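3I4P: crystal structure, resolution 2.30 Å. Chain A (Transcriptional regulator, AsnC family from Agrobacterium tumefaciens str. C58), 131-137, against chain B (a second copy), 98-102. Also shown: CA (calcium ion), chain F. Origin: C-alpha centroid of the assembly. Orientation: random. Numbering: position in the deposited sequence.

Chain A 131-137: DVSSAFA
Chain B (98-102) MSGDV

The contact pairs an extended strand of one subunit, A:Asp131 to A:Ala137, with a short segment without regular helix or strand from a second copy, B:Met98 to B:Val102. The two backbones come closest at A:Ser133 and B:Gly100, whose CA atoms lie 4.4 Å apart, and together the stretches bury 221 Å². The contacts run in opposite order along the two sequences: A:Ser133 meets B:Asp101, A:Ser134 meets B:Gly100, and A:Phe136 meets B:Ser99. Chain A keeps regular strand angles throughout, from -144/128 at A:Asp131 through -127/115 at A:Ser133 and -95/139 at A:Ser134 to -67/136 at A:Ala137. Chain B is extended at B:Met98 and B:Ser99 (-105/163 and -105/165), swings to 100/-159 at B:Gly100, takes helix-like angles of -62/-29 at B:Asp101, and is extended again at B:Val102 (-107/143).

A calcium ion joins the two chains through their backbones. It is bound by A:Val132 O at 2.5 Å and by B:Gly100 O at 2.7 Å, with waters 2, 3 and 4 at 2.4, 2.6 and 2.5 Å from the metal. The two carbonyl oxygens, A:Val132 O and B:Gly100 O, are 3.6 Å apart, and both bind the shared calcium ion, whose positive charge offsets the repulsion that such convergence would otherwise bring. A:Val132 contributes through its carbonyl; its side chain, in the t rotamer (-172°), does not reach the B:Met98 to B:Val102 stretch. Water extends the link: water 1 can donate to A:Val132 O at 2.9 Å and, in a weak bond, to B:Asp101 O at 3.4 Å, water 2 can donate to B:Met98 O at 2.5 Å, and water 3 to B:Asp101 O at 3.2 Å.

The direct side-chain hydrogen bond runs from A:Ser133 OG to B:Asp101 OD1, 2.8 Å. The t rotamer of A:Ser133 (chi1 172°) also places A:Ser133 OG 3.5 Å from B:Gly100 C. B:Asp101 points its CA-to-CB bond away from the strand, but an m rotamer (chi1 -82°, chi2 10°) brings OD1 back to accept the hydrogen bond.

B:Gly100 packs closely on the strand. B:Gly100 CA makes a CA-H...O contact with A:Ser134 O at 3.5 Å, with an angle of 138° at the hydrogen. The backbone angles of B:Gly100 by themselves call for glycine: a CB would be jammed against the carbonyl O of B:Ser99. An ideal CB of B:Gly100 would still lie 4.1 Å from A:Ser134 O, so the constraint arises within chain B's own backbone. A:Ser134 adopts m (chi1 -50°), and its OG is hydrogen-bonded elsewhere in the structure; its carbonyl is what meets the glycine.

Farther along the strand, A:Phe136 starts sideways, yet chi1 of -66° (m) and chi2 of -97° carry its ring nearer to chain B. There A:Phe136 CE2 approaches B:Ser99 OG to 3.6 Å, the hydroxyl lying at the ring edge, near its plane. CA-to-CB of B:Ser99 points toward the strand; its hydroxyl, in p (74°), is hydrogen-bonded elsewhere in the structure and simply packs against the ring edge. B:Met98, a selenomethionine with an m, m, m side chain, remains out of reach of the strand.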

# COMPACT_ATOMS: atom_id res chain seq x y z
N ASP A 131 10.21 7.02 9.15
CA ASP A 131 9.29 5.89 9.32
C ASP A 131 10.05 4.64 9.76
O ASP A 131 11.03 4.23 9.11
CB ASP A 131 8.57 5.57 7.99
CG ASP A 131 7.57 6.62 7.60
OD2 ASP A 131 7.71 7.19 6.48
N VAL A 132 9.56 4.03 10.83
CA VAL A 132 9.99 2.72 11.26
C VAL A 132 8.73 1.84 11.24
O VAL A 132 7.70 2.25 11.71
CB VAL A 132 10.58 2.74 12.70
CG1 VAL A 132 11.20 1.39 13.05
CG2 VAL A 132 11.60 3.89 12.86
N SER A 133 8.80 0.66 10.63
CA SER A 133 7.70 -0.30 10.70
C SER A 133 8.32 -1.59 11.18
O SER A 133 9.20 -2.14 10.50
CB SER A 133 6.99 -0.49 9.35
OG SER A 133 6.04 -1.57 9.38
N SER A 134 7.92 -2.02 12.37
CA SER A 134 8.39 -3.27 12.94
C SER A 134 7.42 -4.43 12.65
O SER A 134 6.20 -4.27 12.71
CB SER A 134 8.60 -3.12 14.45
OG SER A 134 9.39 -1.96 14.76
N ALA A 135 7.96 -5.59 12.32
CA ALA A 135 7.19 -6.84 12.11
C ALA A 135 7.84 -7.98 12.94
O ALA A 135 9.02 -8.30 12.76
CB ALA A 135 7.18 -7.22 10.63
N PHE A 136 7.04 -8.59 13.80
CA PHE A 136 7.46 -9.68 14.68
C PHE A 136 7.30 -11.02 14.01
O PHE A 136 6.22 -11.35 13.49
CB PHE A 136 6.62 -9.69 15.98
CG PHE A 136 6.84 -8.46 16.85
CD1 PHE A 136 7.72 -8.51 17.91
CD2 PHE A 136 6.16 -7.27 16.59
CE1 PHE A 136 7.92 -7.37 18.71
CE2 PHE A 136 6.37 -6.14 17.36
CZ PHE A 136 7.26 -6.18 18.42
N ALA A 137 8.38 -11.81 14.04
CA ALA A 137 8.36 -13.20 13.65
C ALA A 137 7.52 -14.03 14.64
O ALA A 137 7.64 -13.85 15.85
CB ALA A 137 9.80 -13.74 13.59
N MSE B 98 1.20 1.87 18.82
CA MSE B 98 1.33 0.66 18.04
C MSE B 98 2.75 0.48 17.52
O MSE B 98 3.57 1.42 17.51
CB MSE B 98 0.40 0.70 16.84
CG MSE B 98 -1.09 0.82 17.15
SE MSE B 98 -1.84 -0.70 18.03
CE MSE B 98 -1.65 -2.13 16.82
N SER B 99 3.00 -0.76 17.11
CA SER B 99 4.14 -1.13 16.31
C SER B 99 3.55 -1.34 14.93
O SER B 99 2.34 -1.43 14.80
CB SER B 99 4.77 -2.42 16.85
OG SER B 99 3.97 -3.56 16.50
N GLY B 100 4.40 -1.40 13.90
CA GLY B 100 3.93 -1.64 12.53
C GLY B 100 3.87 -0.33 11.76
O GLY B 100 4.51 0.64 12.12
N ASP B 101 3.08 -0.32 10.69
CA ASP B 101 2.98 0.86 9.83
C ASP B 101 2.43 2.11 10.51
O ASP B 101 2.76 3.22 10.14
CB ASP B 101 2.09 0.52 8.63
CG ASP B 101 2.84 -0.21 7.54
OD1 ASP B 101 4.01 -0.64 7.73
OD2 ASP B 101 2.24 -0.31 6.44
N VAL B 102 1.59 1.91 11.52
CA VAL B 102 0.91 3.00 12.18
C VAL B 102 1.52 3.21 13.57
O VAL B 102 1.89 2.26 14.23
CB VAL B 102 -0.61 2.71 12.21
CG1 VAL B 102 -1.28 3.40 13.35
CG2 VAL B 102 -1.22 3.10 10.86
CA CA F . 5.95 2.36 13.55
O HOH W 1 6.09 3.56 9.68
O HOH W 2 4.97 2.59 15.73
O HOH W 3 4.68 4.35 12.40
O HOH W 4 7.53 4.16 14.19